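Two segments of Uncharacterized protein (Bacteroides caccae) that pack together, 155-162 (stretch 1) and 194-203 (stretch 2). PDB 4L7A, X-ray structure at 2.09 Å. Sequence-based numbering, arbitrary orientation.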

# COMPACT_ATOMS: atom_id res chain seq x y z
N ASN A 155 17.06 9.06 -5.60
CA ASN A 155 16.29 9.58 -6.71
C ASN A 155 16.23 8.62 -7.89
O ASN A 155 17.23 7.96 -8.20
N TYR A 156 15.07 8.55 -8.55
CA TYR A 156 14.91 7.69 -9.71
C TYR A 156 15.57 8.37 -10.92
O TYR A 156 15.84 9.57 -10.85
N PRO A 157 15.83 7.63 -12.04
CA PRO A 157 16.46 8.28 -13.22
C PRO A 157 15.67 9.40 -13.84
O PRO A 157 14.50 9.26 -14.10
N VAL A 158 16.34 10.53 -14.05
CA VAL A 158 15.69 11.70 -14.60
C VAL A 158 15.08 11.42 -15.95
O VAL A 158 14.10 12.05 -16.32
N ASP A 159 15.65 10.49 -16.69
CA ASP A 159 15.07 10.14 -17.99
C ASP A 159 13.62 9.59 -17.94
O ASP A 159 12.94 9.64 -18.94
N TYR A 160 13.15 9.11 -16.79
CA TYR A 160 11.77 8.61 -16.66
C TYR A 160 10.82 9.71 -17.02
O TYR A 160 9.81 9.48 -17.72
N ASP A 161 11.14 10.91 -16.54
CA ASP A 161 10.29 12.06 -16.72
C ASP A 161 10.08 12.41 -18.17
O ASP A 161 9.06 12.98 -18.50
N LYS A 162 11.03 12.09 -19.03
CA LYS A 162 10.88 12.46 -20.43
C LYS A 162 9.94 11.55 -21.20
O LYS A 162 9.40 11.97 -22.23
N LYS A 194 1.77 13.67 -12.84
CA LYS A 194 3.10 14.18 -12.70
C LYS A 194 4.06 12.97 -12.73
O LYS A 194 3.73 11.90 -12.19
N PRO A 195 5.27 13.12 -13.31
CA PRO A 195 6.19 11.98 -13.32
C PRO A 195 6.42 11.33 -11.97
O PRO A 195 6.53 10.11 -11.91
N SER A 196 6.53 12.09 -10.89
CA SER A 196 6.79 11.45 -9.56
C SER A 196 5.61 10.53 -9.13
O SER A 196 5.80 9.49 -8.51
N GLU A 197 4.38 10.90 -9.47
CA GLU A 197 3.24 10.02 -9.22
C GLU A 197 3.16 8.84 -10.19
O GLU A 197 2.75 7.72 -9.81
N ASP A 198 3.58 9.07 -11.43
CA ASP A 198 3.62 8.06 -12.49
C ASP A 198 4.51 6.88 -12.04
O ASP A 198 4.06 5.74 -11.99
N ILE A 199 5.72 7.15 -11.65
CA ILE A 199 6.56 6.07 -11.26
C ILE A 199 6.07 5.37 -9.94
O ILE A 199 6.17 4.13 -9.85
N ALA A 200 5.50 6.10 -8.98
CA ALA A 200 4.94 5.47 -7.79
C ALA A 200 3.76 4.54 -8.17
O ALA A 200 3.62 3.47 -7.59
N GLU A 201 2.96 4.96 -9.16
CA GLU A 201 1.82 4.18 -9.63
C GLU A 201 2.24 2.94 -10.40
O GLU A 201 1.64 1.88 -10.23
N VAL A 202 3.25 3.07 -11.26
CA VAL A 202 3.73 1.91 -12.00
C VAL A 202 4.18 0.87 -10.99
O VAL A 202 3.81 -0.26 -11.06
N THR A 203 4.95 1.27 -10.00
CA THR A 203 5.46 0.37 -8.98
C THR A 203 4.34 -0.29 -8.17
O THR A 203 4.30 -1.51 -7.99

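Which side chains fill the space between the turn and the helix? From stretch 1, Y156 and Y160 point toward the helix that begins at P195; from stretch 2, P195, D198, I199 and V202 point back. Y156 precedes the type I turn from P157 to Y160 and Y160 closes it, yet both rings meet the same isoleucine.

How does Y160 reach so deep? Its chi1 is t (-172°), which extends the ring from the backbone into a hollow formed by P195, D198, I199 and V202. At the far end, Y160 OH donates a hydrogen bond to D198 OD1 at 2.8 Å, so the hydroxyl of this buried residue has a partner. D198 is also t (-176°), and its OD2 is hydrogen-bonded elsewhere in the structure. The same hydroxyl end packs against V202, with Y160 OH 3.4 Å from V202 CG2.

Why does I199 matter to both rings? Its chi1 and chi2 are both t, giving an extended chain whose CD1 lies 3.7 Å from Y156 CB. I199 CG2 sits over one face of the Y156 ring, 4.0 Å from its centroid, while I199 CB sits over a face of the Y160 ring, 3.8 Å from its centroid. Both approaches are CH-pi contacts, 21° off the ring normals.

What holds the Y156 ring in place? With chi1 p (62°), the ring turns one face to I199 CG2 and brings its hydroxyl to D161, where Y156 OH donates to D161 OD1 at 2.7 Å. D161 leaves its backbone sideways, but its m rotamer (-68°) carries the carboxylate nearer the helix, placing D161 OD1 3.1 Å from P195 CB. Y156 OH is itself 3.8 Å from P195 CB, so this polar pair, formed within stretch 1, rests against the proline at the helix start.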

# COMPACT_ATOMS: atom_id res chain seq x y z
CB ASN A 155 16.86 10.92 -7.13
CG ASN A 155 16.54 12.01 -6.11
OD1 ASN A 155 15.77 11.82 -5.14
ND2 ASN A 155 17.14 13.14 -6.30
CB TYR A 156 13.43 7.33 -9.96
CG TYR A 156 12.52 8.51 -10.27
CD1 TYR A 156 12.49 9.03 -11.55
CD2 TYR A 156 11.71 9.11 -9.29
CE1 TYR A 156 11.73 10.07 -11.85
CE2 TYR A 156 10.95 10.22 -9.60
CZ TYR A 156 10.96 10.66 -10.89
OH TYR A 156 10.21 11.71 -11.30
CB PRO A 157 16.63 7.12 -14.21
CG PRO A 157 16.63 5.90 -13.36
CD PRO A 157 15.61 6.19 -12.29
CB VAL A 158 16.65 12.93 -14.72
CG1 VAL A 158 17.14 13.32 -13.34
CG2 VAL A 158 17.84 12.64 -15.64
CB ASP A 159 15.96 9.15 -18.74
CG ASP A 159 17.23 9.81 -19.33
OD1 ASP A 159 17.39 11.06 -19.37
OD2 ASP A 159 18.06 9.02 -19.79
CB TYR A 160 11.46 8.12 -15.23
CG TYR A 160 10.14 7.44 -15.08
CD1 TYR A 160 8.98 8.17 -14.91
CD2 TYR A 160 10.05 6.05 -15.10
CE1 TYR A 160 7.76 7.52 -14.80
CE2 TYR A 160 8.87 5.41 -14.96
CZ TYR A 160 7.73 6.12 -14.82
OH TYR A 160 6.54 5.45 -14.70
CB ASP A 161 10.91 13.26 -16.03
CG ASP A 161 10.92 13.13 -14.52
OD1 ASP A 161 10.57 12.10 -13.95
OD2 ASP A 161 11.33 14.07 -13.85
CB LYS A 162 12.22 12.37 -21.18
CG LYS A 162 13.26 13.29 -20.68
CD LYS A 162 14.52 13.05 -21.49
CE LYS A 162 15.65 13.93 -21.03
NZ LYS A 162 16.80 13.67 -21.94
CB LYS A 194 3.08 14.89 -11.33
CG LYS A 194 3.93 16.05 -11.11
CD LYS A 194 3.35 17.04 -10.06
CE LYS A 194 3.07 16.53 -8.63
NZ LYS A 194 4.23 16.02 -7.75
CB PRO A 195 7.53 12.60 -13.83
CG PRO A 195 7.15 13.81 -14.53
CD PRO A 195 5.87 14.31 -13.95
CB SER A 196 7.06 12.50 -8.49
OG SER A 196 5.87 13.28 -8.38
CB GLU A 197 1.92 10.79 -9.11
CG GLU A 197 1.71 11.33 -7.69
CD GLU A 197 2.73 12.35 -7.34
OE1 GLU A 197 2.68 13.43 -7.98
OE2 GLU A 197 3.63 12.05 -6.49
CB ASP A 198 4.12 8.71 -13.79
CG ASP A 198 4.11 7.79 -14.99
OD1 ASP A 198 4.00 6.55 -14.87
OD2 ASP A 198 4.19 8.33 -16.11
CB ILE A 199 8.01 6.49 -11.22
CG1 ILE A 199 8.87 5.26 -10.98
CG2 ILE A 199 8.28 7.64 -10.21
CD1 ILE A 199 10.35 5.53 -11.07
CB ALA A 200 4.49 6.50 -6.72
CB GLU A 201 0.90 5.01 -10.50
CG GLU A 201 0.04 6.05 -9.73
CD GLU A 201 -1.07 5.36 -8.92
OE1 GLU A 201 -2.12 5.09 -9.52
OE2 GLU A 201 -0.86 5.05 -7.71
CB VAL A 202 4.81 2.29 -13.01
CG1 VAL A 202 5.49 1.04 -13.58
CG2 VAL A 202 4.21 3.11 -14.11
CB THR A 203 6.38 1.15 -7.99
OG1 THR A 203 7.39 1.89 -8.69
CG2 THR A 203 7.06 0.20 -7.01